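Local structure of putative fimbrium tip subunit Fim1C (Bacteroides ovatus, 4EPS) at residues V192-Y197 and D216-L221; Y373-A376 and N382-L385. The protein is probably a component of the tip of fimbriae, the filamentous cell-surface appendages that mediate adhesion and biofilm formation. All coordinates share one frame; numbering follows the deposited sequence.

Contact 1 (V192-Y197 and D216-L221)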
loop_
_atom_site.group_PDB
_atom_site.type_symbol
_atom_site.label_atom_id
_atom_site.label_comp_id
_atom_site.label_asym_id
_atom_site.label_seq_id
_atom_site.Cartn_x
_atom_site.Cartn_y
_atom_site.Cartn_z
ATOM N N VAL A 192 14.491 -1.464 -21.597
ATOM C CA VAL A 192 14.220 -1.277 -23.018
ATOM C C VAL A 192 15.445 -0.695 -23.717
ATOM O O VAL A 192 16.422 -0.271 -23.063
ATOM C CB VAL A 192 12.935 -0.419 -23.285
ATOM C CG1 VAL A 192 11.686 -1.196 -22.903
ATOM C CG2 VAL A 192 12.990 0.926 -22.562
ATOM N N ASP A 193 15.379 -0.679 -25.060
ATOM C CA ASP A 193 16.431 -0.171 -25.956
ATOM C C ASP A 193 17.758 -0.818 -25.574
ATOM O O ASP A 193 18.743 -0.119 -25.312
ATOM C CB ASP A 193 16.506 1.365 -25.873
ATOM C CG ASP A 193 15.211 2.051 -26.268
ATOM O OD1 ASP A 193 14.614 1.644 -27.286
ATOM O OD2 ASP A 193 14.801 2.999 -25.557
ATOM N N VAL A 194 17.726 -2.143 -25.410
ATOM C CA VAL A 194 18.899 -2.909 -24.955
ATOM C C VAL A 194 19.795 -3.266 -26.134
ATOM O O VAL A 194 19.346 -3.893 -27.091
ATOM C CB VAL A 194 18.501 -4.186 -24.146
ATOM C CG1 VAL A 194 19.742 -5.008 -23.754
ATOM C CG2 VAL A 194 17.704 -3.809 -22.904
ATOM N N ALA A 195 21.080 -2.946 -26.011
ATOM C CA ALA A 195 22.063 -3.330 -27.017
ATOM C C ALA A 195 23.366 -3.582 -26.328
ATOM O O ALA A 195 23.746 -2.833 -25.422
ATOM C CB ALA A 195 22.229 -2.238 -28.081
ATOM N N PHE A 196 24.055 -4.632 -26.763
ATOM C CA PHE A 196 25.390 -4.948 -26.261
ATOM C C PHE A 196 26.418 -4.819 -27.382
ATOM O O PHE A 196 26.133 -5.189 -28.525
ATOM C CB PHE A 196 25.435 -6.359 -25.655
ATOM C CG PHE A 196 24.560 -6.544 -24.444
ATOM C CD1 PHE A 196 25.020 -6.202 -23.178
ATOM C CD2 PHE A 196 23.279 -7.080 -24.569
ATOM C CE1 PHE A 196 24.210 -6.384 -22.052
ATOM C CE2 PHE A 196 22.472 -7.274 -23.439
ATOM C CZ PHE A 196 22.937 -6.906 -22.197
ATOM N N TYR A 197 27.632 -4.356 -27.027
ATOM C CA TYR A 197 28.739 -4.133 -27.948
ATOM C C TYR A 197 30.029 -4.716 -27.430
ATOM O O TYR A 197 30.314 -4.613 -26.239
ATOM C CB TYR A 197 28.965 -2.623 -28.170
ATOM C CG TYR A 197 27.730 -1.920 -28.684
ATOM C CD1 TYR A 197 27.471 -1.836 -30.050
ATOM C CD2 TYR A 197 26.815 -1.348 -27.806
ATOM C CE1 TYR A 197 26.313 -1.223 -30.530
ATOM C CE2 TYR A 197 25.662 -0.714 -28.275
ATOM C CZ TYR A 197 25.421 -0.649 -29.638
ATOM O OH TYR A 197 24.295 -0.021 -30.104
ATOM N N ASP A 216 14.739 -13.657 -17.275
ATOM C CA ASP A 216 14.983 -12.248 -17.633
ATOM C C ASP A 216 16.497 -11.933 -17.516
ATOM O O ASP A 216 16.913 -11.036 -16.763
ATOM C CB ASP A 216 14.142 -11.247 -16.803
ATOM C CG ASP A 216 14.381 -9.797 -17.202
ATOM O OD1 ASP A 216 14.647 -9.542 -18.405
ATOM O OD2 ASP A 216 14.386 -8.926 -16.305
ATOM N N GLU A 217 17.312 -12.668 -18.272
ATOM C CA GLU A 217 18.754 -12.431 -18.224
ATOM C C GLU A 217 19.331 -12.786 -19.581
ATOM O O GLU A 217 18.705 -13.548 -20.348
ATOM C CB GLU A 217 19.429 -13.216 -17.055
ATOM C CG GLU A 217 19.477 -14.712 -17.235
ATOM C CD GLU A 217 20.019 -15.531 -16.076
ATOM O OE1 GLU A 217 20.143 -15.000 -14.949
ATOM O OE2 GLU A 217 20.295 -16.728 -16.303
ATOM N N TYR A 218 20.505 -12.215 -19.890
ATOM C CA TYR A 218 21.190 -12.446 -21.163
ATOM C C TYR A 218 22.388 -13.323 -20.933
ATOM O O TYR A 218 23.085 -13.126 -19.931
ATOM C CB TYR A 218 21.649 -11.128 -21.805
ATOM C CG TYR A 218 20.507 -10.201 -22.159
ATOM C CD1 TYR A 218 19.919 -9.388 -21.192
ATOM C CD2 TYR A 218 19.982 -10.168 -23.453
ATOM C CE1 TYR A 218 18.872 -8.518 -21.517
ATOM C CE2 TYR A 218 18.931 -9.304 -23.785
ATOM C CZ TYR A 218 18.385 -8.484 -22.812
ATOM O OH TYR A 218 17.335 -7.651 -23.105
ATOM N N ARG A 219 22.632 -14.268 -21.843
ATOM C CA ARG A 219 23.756 -15.220 -21.746
ATOM C C ARG A 219 24.558 -15.196 -23.015
ATOM O O ARG A 219 24.000 -15.109 -24.106
ATOM C CB ARG A 219 23.248 -16.646 -21.434
ATOM C CG ARG A 219 22.533 -16.694 -20.080
ATOM C CD ARG A 219 22.458 -18.072 -19.457
ATOM N NE ARG A 219 21.452 -18.933 -20.081
ATOM C CZ ARG A 219 20.188 -19.050 -19.679
ATOM N NH1 ARG A 219 19.735 -18.331 -18.649
ATOM N NH2 ARG A 219 19.363 -19.868 -20.311
ATOM N N LEU A 220 25.884 -15.237 -22.886
ATOM C CA LEU A 220 26.759 -15.200 -24.040
ATOM C C LEU A 220 27.962 -16.079 -23.800
ATOM O O LEU A 220 28.714 -15.819 -22.860
ATOM C CB LEU A 220 27.215 -13.742 -24.300
ATOM C CG LEU A 220 28.126 -13.525 -25.506
ATOM C CD1 LEU A 220 27.308 -13.595 -26.814
ATOM C CD2 LEU A 220 28.781 -12.167 -25.419
ATOM N N LEU A 221 28.159 -17.091 -24.648
ATOM C CA LEU A 221 29.364 -17.918 -24.566
ATOM C C LEU A 221 30.576 -17.113 -25.032
ATOM O O LEU A 221 30.474 -16.363 -26.014
ATOM C CB LEU A 221 29.237 -19.189 -25.424
ATOM C CG LEU A 221 28.135 -20.160 -24.999
ATOM C CD1 LEU A 221 27.761 -21.061 -26.172
ATOM C CD2 LEU A 221 28.549 -20.970 -23.769
#

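Contact 2 (Y373-A376 and N382-L385)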
loop_
_atom_site.group_PDB
_atom_site.type_symbol
_atom_site.label_atom_id
_atom_site.label_comp_id
_atom_site.label_asym_id
_atom_site.label_seq_id
_atom_site.Cartn_x
_atom_site.Cartn_y
_atom_site.Cartn_z
ATOM N N TYR A 373 -23.750 -3.436 -34.470
ATOM C CA TYR A 373 -25.152 -3.364 -34.876
ATOM C C TYR A 373 -25.849 -4.686 -35.221
ATOM O O TYR A 373 -27.051 -4.800 -34.951
ATOM C CB TYR A 373 -25.262 -2.406 -36.083
ATOM C CG TYR A 373 -26.660 -1.867 -36.332
ATOM C CD1 TYR A 373 -27.101 -0.694 -35.720
ATOM C CD2 TYR A 373 -27.537 -2.525 -37.186
ATOM C CE1 TYR A 373 -28.380 -0.189 -35.962
ATOM C CE2 TYR A 373 -28.825 -2.039 -37.419
ATOM C CZ TYR A 373 -29.242 -0.875 -36.801
ATOM O OH TYR A 373 -30.513 -0.408 -37.051
ATOM N N TYR A 374 -25.154 -5.633 -35.862
ATOM C CA TYR A 374 -25.766 -6.876 -36.322
ATOM C C TYR A 374 -25.304 -8.089 -35.532
ATOM O O TYR A 374 -25.301 -9.186 -36.082
ATOM C CB TYR A 374 -25.422 -7.090 -37.811
ATOM C CG TYR A 374 -25.885 -5.966 -38.703
ATOM C CD1 TYR A 374 -27.219 -5.872 -39.108
ATOM C CD2 TYR A 374 -24.991 -5.003 -39.166
ATOM C CE1 TYR A 374 -27.654 -4.830 -39.924
ATOM C CE2 TYR A 374 -25.415 -3.960 -39.989
ATOM C CZ TYR A 374 -26.744 -3.886 -40.376
ATOM O OH TYR A 374 -27.164 -2.871 -41.198
ATOM N N ASP A 375 -24.920 -7.917 -34.259
ATOM C CA ASP A 375 -24.409 -9.045 -33.476
ATOM C C ASP A 375 -25.535 -10.076 -33.236
ATOM O O ASP A 375 -26.651 -9.698 -32.920
ATOM C CB ASP A 375 -23.800 -8.570 -32.159
ATOM C CG ASP A 375 -23.032 -9.662 -31.444
ATOM O OD1 ASP A 375 -23.652 -10.392 -30.640
ATOM O OD2 ASP A 375 -21.814 -9.789 -31.692
ATOM N N ALA A 376 -25.217 -11.366 -33.393
ATOM C CA ALA A 376 -26.173 -12.462 -33.229
ATOM C C ALA A 376 -26.587 -12.666 -31.763
ATOM O O ALA A 376 -27.690 -13.136 -31.525
ATOM C CB ALA A 376 -25.569 -13.746 -33.777
ATOM N N ASN A 382 -26.669 -2.759 -26.448
ATOM C CA ASN A 382 -25.659 -3.363 -25.559
ATOM C C ASN A 382 -24.295 -3.611 -26.213
ATOM O O ASN A 382 -23.264 -3.332 -25.594
ATOM C CB ASN A 382 -26.186 -4.696 -25.013
ATOM C CG ASN A 382 -27.349 -4.498 -24.077
ATOM O OD1 ASN A 382 -27.312 -3.653 -23.177
ATOM N ND2 ASN A 382 -28.418 -5.230 -24.311
ATOM N N LYS A 383 -24.277 -4.172 -27.417
ATOM C CA LYS A 383 -23.011 -4.518 -28.100
ATOM C C LYS A 383 -22.034 -3.294 -28.206
ATOM O O LYS A 383 -20.866 -3.475 -27.851
ATOM C CB LYS A 383 -23.272 -5.157 -29.478
ATOM C CG LYS A 383 -21.981 -5.607 -30.195
ATOM C CD LYS A 383 -21.322 -6.841 -29.577
ATOM C CE LYS A 383 -20.003 -7.205 -30.262
ATOM N NZ LYS A 383 -20.190 -7.662 -31.671
ATOM N N PRO A 384 -22.460 -2.057 -28.580
ATOM C CA PRO A 384 -21.487 -0.935 -28.645
ATOM C C PRO A 384 -20.965 -0.455 -27.295
ATOM O O PRO A 384 -20.058 0.377 -27.275
ATOM C CB PRO A 384 -22.284 0.191 -29.311
ATOM C CG PRO A 384 -23.437 -0.501 -30.002
ATOM C CD PRO A 384 -23.783 -1.624 -29.082
ATOM N N LEU A 385 -21.487 -0.979 -26.180
ATOM C CA LEU A 385 -20.987 -0.566 -24.856
ATOM C C LEU A 385 -19.947 -1.540 -24.268
ATOM O O LEU A 385 -19.335 -1.232 -23.249
ATOM C CB LEU A 385 -22.159 -0.390 -23.877
ATOM C CG LEU A 385 -23.165 0.763 -24.219
ATOM C CD1 LEU A 385 -24.274 0.858 -23.167
ATOM C CD2 LEU A 385 -22.462 2.107 -24.352
#

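Contact 1 (V192-Y197 and D216-L221)
The ring of Y218 packs on F196 at its base and on V194 at its hydroxyl end. From CB, with chi1 at -63° turning CG away from the carbonyl carbon, the side chain runs toward 192-197. Y218 CG and CD2 each lie 3.8 Å from F196 CE2, and Y218 CD1 is 4.0 Å from F196 CZ. F196 CE2 stands 3.7 Å above the plane of the Y218 ring, over its centre. The pair is thus a T-shaped stack, F196 giving its edge to the face of Y218, with centroids 5.1 Å apart and planes at 64°. Farther out, Y218 CZ and OH run against the methyl V194 CG1, at 3.6 Å from OH, the two side chains approaching from opposite directions. Replacing Y218 by an alanine would probably open a gap over the F196 edge and leave V194 CG1 without the phenol end it packs against. L166 of strand 148-174 touches both V194 and Y218, while I207, P209 and I230 border F196. The contact links strands 195-198 and 217-222, each hydrogen-bonded to strand 206-212, in a fimbrillin-like region of the transthyretin clan; a G1 beta bulge, D216 and E217 opposite D212, begins the second strand.

Contact 2 (Y373-A376 and N382-L385)
K383 and D375 form a salt bridge, K383 NZ donating to D375 OD2 over 2.7 Å. The ammonium comes from above the carboxylate, 40° out of its plane. It also donates to the backbone oxygens of S369 and T371, so three acceptors grip K383 NZ, and the carboxylate probably balances its charge where the lysine is buried. The other carboxylate oxygen, D375 OD1, accepts the backbone N-H groups of N377 and E378, the first bond making an Asx turn, which helps fix the rotation of the group. The lysine chain leaves with CG anti to the backbone N (chi1 -177°); bends at chi2 and chi4 then fold it so that its methylenes pass the acid at about a right angle and NZ turns onto D375 OD2. Along the way K383 CG is 4.0 Å from D375 CB, and K383 CD 3.8 Å from D375 CG. Outside the pair, Y317, V368 and L388 pack on the lysine, and P384 and Y373 both touch Y481 of strand 479-485. A short 3-10 turn at 383-385, with L385 N bonded to N382 O at 3.0 Å, carries the lysine. Together these features make a loop closed by a salt bridge, with an Asx turn on its acidic side.

Contact 1 comes first along the chain and closes well before contact 2 opens. Their centres lie about 46 Å apart and their nearest atoms about 31 Å, so they do not touch and share no strand or helix. Contact 1 sits among the strands of the fimbrillin-like region; its centre is about 14 Å from that of the chain. Contact 2 is farther out, its centre about 34 Å from the same point, in the loop between helices 354-359 and 389-403 and beside strand 479-485 of a separate three-stranded antiparallel sheet. They belong to different parts of this elongated, probable tip subunit.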